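Local atomic coordinates of Non-structural protein 2 (Human respiratory syncytial virus A, PDB entry 7LDK), a protein that antagonises the type I interferon antiviral response of the host, probably together with the viral protein NS1, and interacts with the RNA sensor RIG-I. Residues 43-48 / 103-108; 94-99 / 108-113. All coordinates share one frame; numbering follows the deposited sequence.

How the contacts relate
Contacts 1 and 2 meet on strand 103-110, the middle strand of a small antiparallel sheet, and their centres lie about 11 Å apart. Contact 1 lays helix 38-50 along the first part of this strand; contact 2 pairs its last residues with the start of strand 94-100. Gly108 belongs to both. Between them the same two strands are probably joined by further hydrogen bonds, Glu105 O to Ile98 N at 2.8 Å and Ile107 N to Ile96 O at 3.0 Å, while Ile107 CG2 packs on Ile98 CD1 at 3.6 Å. The two contacts thus hold strand 103-110 from a helix and from its hairpin partner.

Contact 1. Residues 43-48 / 103-108; sequences LINHEC and FLECIG
Helix 38-50 packs on one face of the antiparallel sheet, against its middle strand: segment 43-48 runs nearly antiparallel to strand segment 103-108, with the axes 7.6 Å apart at their closest. Asn45 makes the direct polar link. From its CB, the side chain turns so that CG stands anti to the carbonyl carbon, beside the backbone N (chi1 -74°), which swings the amide across to the strand. Asn45 CG passes close to Glu105 CG. There the amide forks. Its OD1 accepts the backbone N-H of Cys106 on an in-plane lone pair, with OD1 to Cys106 N at 2.8 Å and a nearly straight 164° at the hydrogen. Its ND2 is 3.5 Å from Cys106 O and also lies against the aliphatic part of Glu105, 3.7 Å from Glu105 CG. The two side chains cross obliquely, the amide and carboxylate planes 72° apart, and the extended Glu105 chain carries its acid beyond the contact: OE1 is hydrogen-bonded to His100 NE2, and OE2 forms a long, weak ion pair with Lys120 NZ.

Beside this bond the contact is mostly apolar and buried. Ile44 CG2 faces Cys106 CB at 4.3 Å, and the rest of Ile44 leads on to Thr61 and Asn65 of helix 55-89. One turn along, Cys48 and Leu104 both reach Ala58 of that same helix, so three elements close over this part of the core. Cys48 CB rests against Leu104 O at 3.4 Å, and Cys48 SG is 4.3 Å from Leu104 CB. A single water then bridges the backbones at this end of the contact, donating to Cys48 O and accepting from Leu104 N at 2.7 Å.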
ATOM      1  N   LEU A  43       3.262  -7.386  -8.886  1.00 37.06           N
ATOM      2  CA  LEU A  43       4.701  -7.045  -8.835  1.00 37.83           C
ATOM      3  C   LEU A  43       5.256  -7.457  -7.479  1.00 34.99           C
ATOM      4  O   LEU A  43       6.369  -8.056  -7.454  1.00 35.67           O
ATOM      5  CB  LEU A  43       4.915  -5.551  -9.099  1.00 39.79           C
ATOM      6  CG  LEU A  43       4.606  -5.096 -10.537  1.00 44.50           C
ATOM      7  CD1 LEU A  43       5.009  -3.641 -10.748  1.00 45.83           C
ATOM      8  CD2 LEU A  43       5.249  -5.990 -11.622  1.00 47.54           C
ATOM      9  N   ILE A  44       4.518  -7.167  -6.404  1.00 31.86           N
ATOM     10  CA  ILE A  44       4.987  -7.440  -5.021  1.00 29.91           C
ATOM     11  C   ILE A  44       5.160  -8.945  -4.887  1.00 29.53           C
ATOM     12  O   ILE A  44       6.192  -9.384  -4.358  1.00 29.87           O
ATOM     13  CB  ILE A  44       4.000  -6.903  -3.966  1.00 28.64           C
ATOM     14  CG1 ILE A  44       3.872  -5.385  -4.018  1.00 28.74           C
ATOM     15  CG2 ILE A  44       4.391  -7.364  -2.562  1.00 27.90           C
ATOM     16  CD1 ILE A  44       5.187  -4.691  -3.776  1.00 29.35           C
ATOM     17  N   ASN A  45       4.153  -9.696  -5.315  1.00 28.91           N
ATOM     18  CA  ASN A  45       4.144 -11.168  -5.151  1.00 29.10           C
ATOM     19  C   ASN A  45       5.330 -11.755  -5.901  1.00 31.27           C
ATOM     20  O   ASN A  45       5.978 -12.658  -5.338  1.00 31.81           O
ATOM     21  CB  ASN A  45       2.819 -11.773  -5.592  1.00 28.96           C
ATOM     22  CG  ASN A  45       1.748 -11.488  -4.581  1.00 26.90           C
ATOM     23  OD1 ASN A  45       2.068 -11.095  -3.459  1.00 25.19           O
ATOM     24  ND2 ASN A  45       0.506 -11.689  -4.979  1.00 27.22           N
ATOM     25  N   HIS A  46       5.617 -11.231  -7.094  1.00 32.90           N
ATOM     26  CA  HIS A  46       6.789 -11.653  -7.895  1.00 35.90           C
ATOM     27  C   HIS A  46       8.084 -11.447  -7.094  1.00 36.52           C
ATOM     28  O   HIS A  46       8.767 -12.468  -6.872  1.00 37.46           O
ATOM     29  CB  HIS A  46       6.789 -10.935  -9.241  1.00 37.90           C
ATOM     30  CG  HIS A  46       7.751 -11.519 -10.213  1.00 41.47           C
ATOM     31  ND1 HIS A  46       7.546 -12.742 -10.826  1.00 43.47           N
ATOM     32  CD2 HIS A  46       8.912 -11.048 -10.687  1.00 43.94           C
ATOM     33  CE1 HIS A  46       8.543 -13.001 -11.632  1.00 46.96           C
ATOM     34  NE2 HIS A  46       9.386 -11.974 -11.576  1.00 47.53           N
ATOM     35  N   GLU A  47       8.374 -10.212  -6.635  1.00 36.34           N
ATOM     36  CA  GLU A  47       9.609  -9.901  -5.867  1.00 38.27           C
ATOM     37  C   GLU A  47       9.698 -10.812  -4.645  1.00 36.48           C
ATOM     38  O   GLU A  47      10.796 -11.213  -4.300  1.00 37.05           O
ATOM     39  CB  GLU A  47       9.686  -8.442  -5.398  1.00 39.90           C
ATOM     40  CG  GLU A  47       9.743  -7.386  -6.510  1.00 43.55           C
ATOM     41  CD  GLU A  47      10.488  -7.772  -7.798  1.00 50.35           C
ATOM     42  OE1 GLU A  47      11.679  -8.242  -7.694  1.00 54.47           O
ATOM     43  OE2 GLU A  47       9.880  -7.638  -8.935  1.00 53.34           O
ATOM     44  N   CYS A  48       8.575 -11.140  -4.016  1.00 34.85           N
ATOM     45  CA  CYS A  48       8.529 -11.993  -2.799  1.00 34.54           C
ATOM     46  C   CYS A  48       9.065 -13.385  -3.106  1.00 35.85           C
ATOM     47  O   CYS A  48       9.816 -13.901  -2.286  1.00 36.02           O
ATOM     48  CB  CYS A  48       7.120 -12.095  -2.233  1.00 33.33           C
ATOM     49  SG  CYS A  48       6.600 -10.608  -1.334  1.00 33.85           S
ATOM     50  N   PHE A 103       7.588 -18.661   1.257  1.00 42.35           N
ATOM     51  CA  PHE A 103       7.268 -17.713   0.162  1.00 40.12           C
ATOM     52  C   PHE A 103       6.024 -16.907   0.524  1.00 36.50           C
ATOM     53  O   PHE A 103       4.979 -17.527   0.768  1.00 37.59           O
ATOM     54  CB  PHE A 103       7.059 -18.492  -1.120  1.00 41.57           C
ATOM     55  CG  PHE A 103       8.300 -19.219  -1.540  1.00 45.82           C
ATOM     56  CD1 PHE A 103       9.349 -18.500  -2.082  1.00 47.17           C
ATOM     57  CD2 PHE A 103       8.415 -20.598  -1.425  1.00 48.96           C
ATOM     58  CE1 PHE A 103      10.487 -19.155  -2.525  1.00 51.51           C
ATOM     59  CE2 PHE A 103       9.574 -21.246  -1.817  1.00 53.03           C
ATOM     60  CZ  PHE A 103      10.611 -20.522  -2.364  1.00 54.41           C
ATOM     61  N   LEU A 104       6.171 -15.590   0.652  1.00 32.92           N
ATOM     62  CA  LEU A 104       5.065 -14.705   1.074  1.00 29.61           C
ATOM     63  C   LEU A 104       4.209 -14.350  -0.132  1.00 28.45           C
ATOM     64  O   LEU A 104       4.711 -14.274  -1.257  1.00 29.65           O
ATOM     65  CB  LEU A 104       5.623 -13.453   1.739  1.00 28.93           C
ATOM     66  CG  LEU A 104       6.359 -13.676   3.052  1.00 29.70           C
ATOM     67  CD1 LEU A 104       6.969 -12.396   3.535  1.00 29.43           C
ATOM     68  CD2 LEU A 104       5.446 -14.229   4.098  1.00 29.82           C
ATOM     69  N   GLU A 105       2.920 -14.204   0.112  1.00 27.67           N
ATOM     70  CA  GLU A 105       1.925 -13.700  -0.858  1.00 27.42           C
ATOM     71  C   GLU A 105       1.189 -12.538  -0.189  1.00 26.35           C
ATOM     72  O   GLU A 105       0.754 -12.718   0.943  1.00 26.66           O
ATOM     73  CB  GLU A 105       0.942 -14.795  -1.247  1.00 28.55           C
ATOM     74  CG  GLU A 105       0.072 -14.371  -2.420  1.00 29.57           C
ATOM     75  CD  GLU A 105      -1.267 -15.064  -2.614  1.00 31.22           C
ATOM     76  OE1 GLU A 105      -1.520 -16.117  -1.927  1.00 31.74           O
ATOM     77  OE2 GLU A 105      -2.064 -14.518  -3.435  1.00 32.14           O
ATOM     78  N   CYS A 106       1.081 -11.390  -0.853  1.00 25.75           N
ATOM     79  CA  CYS A 106       0.246 -10.263  -0.403  1.00 25.22           C
ATOM     80  C   CYS A 106      -1.165 -10.507  -0.912  1.00 25.79           C
ATOM     81  O   CYS A 106      -1.326 -10.665  -2.119  1.00 27.03           O
ATOM     82  CB  CYS A 106       0.772  -8.932  -0.907  1.00 25.55           C
ATOM     83  SG  CYS A 106      -0.164  -7.529  -0.240  1.00 26.29           S
ATOM     84  N   ILE A 107      -2.140 -10.571  -0.003  1.00 25.85           N
ATOM     85  CA  ILE A 107      -3.542 -10.971  -0.291  1.00 27.34           C
ATOM     86  C   ILE A 107      -4.485  -9.809  -0.039  1.00 28.44           C
ATOM     87  O   ILE A 107      -5.686 -10.010  -0.211  1.00 30.46           O
ATOM     88  CB  ILE A 107      -3.938 -12.176   0.558  1.00 27.91           C
ATOM     89  CG1 ILE A 107      -3.770 -11.891   2.045  1.00 27.39           C
ATOM     90  CG2 ILE A 107      -3.146 -13.378   0.099  1.00 28.22           C
ATOM     91  CD1 ILE A 107      -4.819 -12.533   2.866  1.00 29.07           C
ATOM     92  N   GLY A 108      -3.944  -8.659   0.342  1.00 28.24           N
ATOM     93  CA  GLY A 108      -4.722  -7.419   0.467  1.00 29.96           C
ATOM     94  C   GLY A 108      -3.985  -6.379   1.299  1.00 29.98           C
ATOM     95  O   GLY A 108      -2.766  -6.554   1.581  1.00 27.80           O
TER
HETATM   96  O   HOH W   1       8.571 -14.458   0.313  1.00 19.38           O

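Contact 2. Residues 94-99 / 108-113; sequences MPIFIN and GIKPTK
Pro95 and Ile109, a non-hydrogen-bonded pair, turn to the face of the sheet covered by helix 55-89, where both touch Phe62. Ile109 CB sits 3.6 Å from Met94 O, and the Ile109 side chain also reaches Thr32 and Ile36.

Met94, Ile96 and Lys110 point to the opposite face. Met94 and Lys110 sit side by side, CB to CB at 4.4 Å. Ile96 lies over the backbone of Gly108, with Ile96 CB 3.7 Å from Gly108 O, and its CD1 comes to 4.2 Å from Lys110 CG. Beyond that point the lysine bends twice, at chi3 and chi4, and its NZ is hydrogen-bonded to Thr115 O.

Two backbone bonds grip the hydrogen-bonded pair: Met94 N to Lys110 O at 3.0 Å and Lys110 N to Met94 O at 2.9 Å. Farther along, Ile96 N donates to Gly108 O almost straight (176°) at 2.9 Å, but from above the carbonyl plane. The whole is the open end of an antiparallel beta hairpin, 94-100 with 103-110.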
ATOM      1  N   MET A  94      -1.073  -0.653   4.839  1.00 39.36           N
ATOM      2  CA  MET A  94      -0.209  -1.773   5.286  1.00 38.23           C
ATOM      3  C   MET A  94      -0.617  -3.026   4.520  1.00 33.45           C
ATOM      4  O   MET A  94      -1.800  -3.303   4.330  1.00 33.01           O
ATOM      5  CB  MET A  94      -0.397  -2.065   6.777  1.00 43.91           C
ATOM      6  CG  MET A  94       0.064  -0.994   7.715  1.00 49.25           C
ATOM      7  SD  MET A  94      -0.927  -1.153   9.239  1.00 62.77           S
ATOM      8  CE  MET A  94      -1.312   0.578   9.547  1.00 67.26           C
ATOM      9  N   PRO A  95       0.353  -3.853   4.091  1.00 29.18           N
ATOM     10  CA  PRO A  95       0.042  -5.086   3.387  1.00 27.18           C
ATOM     11  C   PRO A  95      -0.301  -6.227   4.353  1.00 26.18           C
ATOM     12  O   PRO A  95       0.239  -6.288   5.399  1.00 26.60           O
ATOM     13  CB  PRO A  95       1.370  -5.328   2.670  1.00 26.67           C
ATOM     14  CG  PRO A  95       2.414  -4.907   3.676  1.00 27.53           C
ATOM     15  CD  PRO A  95       1.796  -3.691   4.325  1.00 28.72           C
ATOM     16  N   ILE A  96      -1.214  -7.093   3.959  1.00 25.63           N
ATOM     17  CA  ILE A  96      -1.514  -8.386   4.635  1.00 25.95           C
ATOM     18  C   ILE A  96      -0.819  -9.485   3.836  1.00 24.86           C
ATOM     19  O   ILE A  96      -1.222  -9.656   2.683  1.00 24.39           O
ATOM     20  CB  ILE A  96      -3.024  -8.647   4.674  1.00 27.03           C
ATOM     21  CG1 ILE A  96      -3.808  -7.465   5.242  1.00 28.51           C
ATOM     22  CG2 ILE A  96      -3.283  -9.932   5.427  1.00 27.99           C
ATOM     23  CD1 ILE A  96      -3.288  -6.990   6.579  1.00 29.51           C
ATOM     24  N   PHE A  97       0.168 -10.164   4.426  1.00 24.42           N
ATOM     25  CA  PHE A  97       0.932 -11.264   3.801  1.00 23.99           C
ATOM     26  C   PHE A  97       0.480 -12.596   4.371  1.00 25.66           C
ATOM     27  O   PHE A  97       0.196 -12.649   5.571  1.00 27.63           O
ATOM     28  CB  PHE A  97       2.422 -11.111   4.084  1.00 23.54           C
ATOM     29  CG  PHE A  97       3.048  -9.962   3.360  1.00 22.42           C
ATOM     30  CD1 PHE A  97       3.130  -9.959   1.977  1.00 21.91           C
ATOM     31  CD2 PHE A  97       3.557  -8.892   4.058  1.00 22.60           C
ATOM     32  CE1 PHE A  97       3.696  -8.895   1.297  1.00 21.59           C
ATOM     33  CE2 PHE A  97       4.132  -7.834   3.376  1.00 22.38           C
ATOM     34  CZ  PHE A  97       4.179  -7.828   1.996  1.00 21.78           C
ATOM     35  N   ILE A  98       0.468 -13.648   3.569  1.00 26.24           N
ATOM     36  CA  ILE A  98       0.395 -15.030   4.119  1.00 28.47           C
ATOM     37  C   ILE A  98       1.647 -15.764   3.701  1.00 29.37           C
ATOM     38  O   ILE A  98       2.236 -15.347   2.754  1.00 28.46           O
ATOM     39  CB  ILE A  98      -0.894 -15.761   3.706  1.00 29.27           C
ATOM     40  CG1 ILE A  98      -0.969 -16.045   2.212  1.00 28.51           C
ATOM     41  CG2 ILE A  98      -2.096 -14.959   4.196  1.00 29.80           C
ATOM     42  CD1 ILE A  98      -2.349 -16.478   1.775  1.00 29.55           C
ATOM     43  N   ASN A  99       2.029 -16.787   4.458  1.00 32.57           N
ATOM     44  CA  ASN A  99       3.270 -17.583   4.256  1.00 34.69           C
ATOM     45  C   ASN A  99       2.890 -18.932   3.641  1.00 35.35           C
ATOM     46  O   ASN A  99       2.288 -19.743   4.365  1.00 36.09           O
ATOM     47  CB  ASN A  99       4.031 -17.752   5.566  1.00 37.54           C
ATOM     48  CG  ASN A  99       5.468 -18.182   5.361  1.00 40.38           C
ATOM     49  OD1 ASN A  99       5.732 -19.209   4.735  1.00 42.50           O
ATOM     50  ND2 ASN A  99       6.410 -17.407   5.877  1.00 41.70           N
ATOM     51  N   GLY A 108      -3.944  -8.659   0.342  1.00 28.24           N
ATOM     52  CA  GLY A 108      -4.722  -7.419   0.467  1.00 29.96           C
ATOM     53  C   GLY A 108      -3.985  -6.379   1.299  1.00 29.98           C
ATOM     54  O   GLY A 108      -2.766  -6.554   1.581  1.00 27.80           O
ATOM     55  N   ILE A 109      -4.721  -5.330   1.680  1.00 32.26           N
ATOM     56  CA  ILE A 109      -4.192  -4.151   2.418  1.00 32.88           C
ATOM     57  C   ILE A 109      -5.183  -3.742   3.502  1.00 34.44           C
ATOM     58  O   ILE A 109      -6.379  -3.918   3.267  1.00 35.34           O
ATOM     59  CB  ILE A 109      -3.926  -2.992   1.441  1.00 34.00           C
ATOM     60  CG1 ILE A 109      -5.209  -2.528   0.747  1.00 36.45           C
ATOM     61  CG2 ILE A 109      -2.871  -3.386   0.425  1.00 32.76           C
ATOM     62  CD1 ILE A 109      -4.978  -1.495  -0.315  1.00 37.24           C
ATOM     63  N   LYS A 110      -4.676  -3.236   4.623  1.00 35.91           N
ATOM     64  CA  LYS A 110      -5.385  -2.284   5.511  1.00 40.02           C
ATOM     65  C   LYS A 110      -5.155  -0.881   4.957  1.00 43.43           C
ATOM     66  O   LYS A 110      -4.049  -0.368   5.072  1.00 44.73           O
ATOM     67  CB  LYS A 110      -4.803  -2.312   6.920  1.00 39.25           C
ATOM     68  CG  LYS A 110      -5.244  -3.453   7.779  1.00 39.76           C
ATOM     69  CD  LYS A 110      -4.968  -3.172   9.208  1.00 42.08           C
ATOM     70  CE  LYS A 110      -5.839  -2.077   9.784  1.00 45.23           C
ATOM     71  NZ  LYS A 110      -7.240  -2.524   9.907  1.00 47.86           N
ATOM     72  N   PRO A 111      -6.150  -0.212   4.335  1.00 48.21           N
ATOM     73  CA  PRO A 111      -5.917   1.090   3.695  1.00 49.82           C
ATOM     74  C   PRO A 111      -5.413   2.186   4.651  1.00 51.61           C
ATOM     75  O   PRO A 111      -4.616   2.999   4.203  1.00 52.28           O
ATOM     76  CB  PRO A 111      -7.294   1.474   3.126  1.00 52.76           C
ATOM     77  CG  PRO A 111      -8.053   0.154   3.031  1.00 52.13           C
ATOM     78  CD  PRO A 111      -7.541  -0.668   4.194  1.00 50.87           C
ATOM     79  N   THR A 112      -5.869   2.165   5.910  1.00 54.35           N
ATOM     80  CA  THR A 112      -5.423   3.050   7.028  1.00 57.62           C
ATOM     81  C   THR A 112      -5.452   2.268   8.342  1.00 59.50           C
ATOM     82  O   THR A 112      -5.807   1.101   8.304  1.00 57.53           O
ATOM     83  CB  THR A 112      -6.303   4.307   7.163  1.00 61.40           C
ATOM     84  OG1 THR A 112      -7.463   3.989   7.934  1.00 63.48           O
ATOM     85  CG2 THR A 112      -6.722   4.889   5.832  1.00 60.79           C
ATOM     86  N   LYS A 113      -5.098   2.919   9.452  1.00 64.39           N
ATOM     87  CA  LYS A 113      -5.148   2.378  10.837  1.00 68.71           C
ATOM     88  C   LYS A 113      -6.569   1.906  11.178  1.00 70.41           C
ATOM     89  O   LYS A 113      -6.705   0.838  11.774  1.00 68.86           O
ATOM     90  CB  LYS A 113      -4.795   3.471  11.851  1.00 75.11           C
ATOM     91  CG  LYS A 113      -3.414   3.441  12.484  1.00 76.94           C
ATOM     92  CD  LYS A 113      -3.385   4.412  13.675  1.00 82.93           C
ATOM     93  CE  LYS A 113      -2.334   4.100  14.723  1.00 85.11           C
ATOM     94  NZ  LYS A 113      -1.039   3.739  14.092  1.00 83.07           N
TER